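Local coordinates for lamina-associated polypeptide 2 isoforms alpha/zeta (Mus musculus, PDB 2V0X), which probably serves as a dimerising component of the nuclear lamina, linked to lamin A and chromatin, pairing through a largely helical domain, at residues P55-R60 with A117-Q122. The protein carries 2 engineered substitutions. Residues are numbered along the deposited sequence; the frame is centred on the assembly and turned at random.
Sequences PSVACR and AASALQ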
ATOM      1  N   PRO B  55       9.889   6.382  -5.392  1.00 37.97           N
ATOM      2  CA  PRO B  55       9.606   7.786  -5.738  1.00 35.79           C
ATOM      3  C   PRO B  55       9.019   8.506  -4.519  1.00 33.97           C
ATOM      4  O   PRO B  55       8.350   7.892  -3.680  1.00 33.28           O
ATOM      5  CB  PRO B  55       8.575   7.668  -6.863  1.00 35.29           C
ATOM      6  CG  PRO B  55       7.927   6.361  -6.609  1.00 36.10           C
ATOM      7  CD  PRO B  55       9.098   5.474  -6.238  1.00 36.76           C
ATOM      8  N   SER B  56       9.298   9.795  -4.410  1.00 31.86           N
ATOM      9  CA  SER B  56       8.821  10.595  -3.295  1.00 32.59           C
ATOM     10  C   SER B  56       7.376  11.063  -3.486  1.00 38.50           C
ATOM     11  O   SER B  56       6.905  11.256  -4.609  1.00 40.63           O
ATOM     12  CB  SER B  56       9.737  11.818  -3.120  1.00 27.83           C
ATOM     13  OG  SER B  56       9.305  12.647  -2.057  1.00 35.74           O
ATOM     14  N   VAL B  57       6.671  11.227  -2.373  1.00 38.51           N
ATOM     15  CA  VAL B  57       5.290  11.709  -2.397  1.00 35.87           C
ATOM     16  C   VAL B  57       5.218  13.004  -1.591  1.00 34.15           C
ATOM     17  O   VAL B  57       4.165  13.618  -1.506  1.00 36.38           O
ATOM     18  CB  VAL B  57       4.301  10.688  -1.753  1.00 35.94           C
ATOM     19  CG1 VAL B  57       4.046   9.512  -2.672  1.00 35.17           C
ATOM     20  CG2 VAL B  57       4.827  10.225  -0.424  1.00 36.81           C
ATOM     21  N   ALA B  58       6.351  13.441  -1.046  1.00 31.92           N
ATOM     22  CA  ALA B  58       6.377  14.643  -0.220  1.00 33.96           C
ATOM     23  C   ALA B  58       5.843  15.916  -0.886  1.00 35.86           C
ATOM     24  O   ALA B  58       5.202  16.727  -0.228  1.00 38.91           O
ATOM     25  CB  ALA B  58       7.812  14.885   0.362  1.00 34.48           C
ATOM     26  N   CYS B  59       6.096  16.107  -2.175  1.00 38.63           N
ATOM     27  CA  CYS B  59       5.604  17.311  -2.849  1.00 42.39           C
ATOM     28  C   CYS B  59       4.166  17.212  -3.293  1.00 38.71           C
ATOM     29  O   CYS B  59       3.433  18.198  -3.266  1.00 39.06           O
ATOM     30  CB  CYS B  59       6.443  17.661  -4.085  1.00 45.36           C
ATOM     31  SG  CYS B  59       8.069  18.261  -3.687  1.00 47.39           S
ATOM     32  N   ARG B  60       3.793  16.040  -3.781  1.00 34.13           N
ATOM     33  CA  ARG B  60       2.453  15.842  -4.289  1.00 35.18           C
ATOM     34  C   ARG B  60       1.412  15.518  -3.223  1.00 34.01           C
ATOM     35  O   ARG B  60       0.258  15.918  -3.334  1.00 35.24           O
ATOM     36  CB  ARG B  60       2.483  14.784  -5.401  1.00 46.06           C
ATOM     37  CG  ARG B  60       3.195  15.285  -6.663  1.00 62.11           C
ATOM     38  CD  ARG B  60       3.610  14.167  -7.617  1.00 68.41           C
ATOM     39  NE  ARG B  60       3.756  14.660  -8.992  1.00 85.19           N
ATOM     40  CZ  ARG B  60       4.829  15.284  -9.480  1.00 74.17           C
ATOM     41  NH1 ARG B  60       5.889  15.511  -8.722  1.00 66.56           N
ATOM     42  NH2 ARG B  60       4.840  15.691 -10.739  1.00 75.09           N
ATOM     43  N   ALA B 117       4.517   1.515   1.586  1.00 21.64           N
ATOM     44  CA  ALA B 117       3.214   1.484   2.263  1.00 19.91           C
ATOM     45  C   ALA B 117       2.871   2.824   2.924  1.00 23.15           C
ATOM     46  O   ALA B 117       1.718   3.287   2.876  1.00 26.50           O
ATOM     47  CB  ALA B 117       3.211   0.386   3.325  1.00 18.43           C
ATOM     48  N   ALA B 118       3.865   3.420   3.586  1.00 20.62           N
ATOM     49  CA  ALA B 118       3.675   4.696   4.254  1.00 19.16           C
ATOM     50  C   ALA B 118       3.286   5.764   3.221  1.00 20.14           C
ATOM     51  O   ALA B 118       2.457   6.649   3.499  1.00 25.11           O
ATOM     52  CB  ALA B 118       4.962   5.106   4.974  1.00 19.52           C
ATOM     53  N   SER B 119       3.920   5.704   2.054  1.00 18.90           N
ATOM     54  CA  SER B 119       3.642   6.639   0.970  1.00 20.66           C
ATOM     55  C   SER B 119       2.203   6.462   0.482  1.00 23.89           C
ATOM     56  O   SER B 119       1.514   7.435   0.221  1.00 28.25           O
ATOM     57  CB  SER B 119       4.611   6.408  -0.195  1.00 22.42           C
ATOM     58  OG  SER B 119       5.940   6.456   0.266  1.00 26.98           O
ATOM     59  N   ALA B 120       1.776   5.211   0.318  1.00 22.52           N
ATOM     60  CA  ALA B 120       0.397   4.895  -0.103  1.00 20.34           C
ATOM     61  C   ALA B 120      -0.582   5.430   0.956  1.00 22.23           C
ATOM     62  O   ALA B 120      -1.677   5.903   0.647  1.00 27.02           O
ATOM     63  CB  ALA B 120       0.247   3.391  -0.265  1.00 19.42           C
ATOM     64  N   LEU B 121      -0.147   5.427   2.210  1.00 22.56           N
ATOM     65  CA  LEU B 121      -0.955   5.937   3.312  1.00 22.49           C
ATOM     66  C   LEU B 121      -1.110   7.457   3.152  1.00 21.05           C
ATOM     67  O   LEU B 121      -2.213   7.994   3.334  1.00 21.77           O
ATOM     68  CB  LEU B 121      -0.268   5.596   4.638  1.00 25.02           C
ATOM     69  CG  LEU B 121      -0.810   5.715   6.062  1.00 27.54           C
ATOM     70  CD1 LEU B 121      -1.473   7.041   6.310  1.00 28.16           C
ATOM     71  CD2 LEU B 121      -1.740   4.582   6.351  1.00 33.77           C
ATOM     72  N   GLN B 122      -0.022   8.159   2.818  1.00 20.85           N
ATOM     73  CA  GLN B 122      -0.107   9.614   2.629  1.00 22.23           C
ATOM     74  C   GLN B 122      -1.068   9.947   1.505  1.00 23.45           C
ATOM     75  O   GLN B 122      -1.799  10.918   1.575  1.00 27.37           O
ATOM     76  CB  GLN B 122       1.255  10.239   2.281  1.00 18.04           C
ATOM     77  CG  GLN B 122       2.130  10.457   3.486  1.00 24.68           C
ATOM     78  CD  GLN B 122       3.466  11.054   3.107  1.00 29.30           C
ATOM     79  OE1 GLN B 122       3.540  12.147   2.532  1.00 36.27           O
ATOM     80  NE2 GLN B 122       4.526  10.336   3.409  1.00 34.93           N
TER
HETATM   81  O   HOH W   1       7.948   7.458  -0.996  1.00 70.95           O
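Val57 meets Ser119 and Gln122 with its two methyl groups, and this small van der Waals contact is the direct link between loop residues 55-60 and helix residues 117-122. The methyl fork closes over the Ser119 side chain: Val57 CG2 lies 3.8 Å and Val57 CG1 4.0 Å from Ser119 CB. With CG1 anti to the carbonyl carbon (chi1 -75°), the other methyl is left pointing to the Gln122 amide. Val57 CG2 sits over the broad face of that group, 3.9 Å from Gln122 CD, a contact that does not depend on which way round the amide is turned. Gln122 arrives with its outer chain stretched straight, one helical turn on from Ser119, so both present the same side of the helix to the loop. That helix, 100-146, and the next, 152-196, form a long helical hairpin, and in the dimer the hairpins of the two subunits pack as a coiled-coil bundle. The loop lies along its outside, with Pro55 and Ser119 both touching Met179 of helix 152-196, while Ala117 and Leu121 pack against the second subunit. The polar link is indirect: one water donates both to Pro55 O at 2.7 Å and to Ser119 OG at 2.6 Å, bridging the loop carbonyl and the helix hydroxyl. Ser119 OG also hydrogen-bonds to Glu115 O, one turn earlier, which ties the hydroxyl back to its own helix. Within the loop, Ser56 OG accepts a hydrogen bond from Ala58 N at 3.2 Å (155° at the hydrogen), an ST turn bending the backbone around Val57.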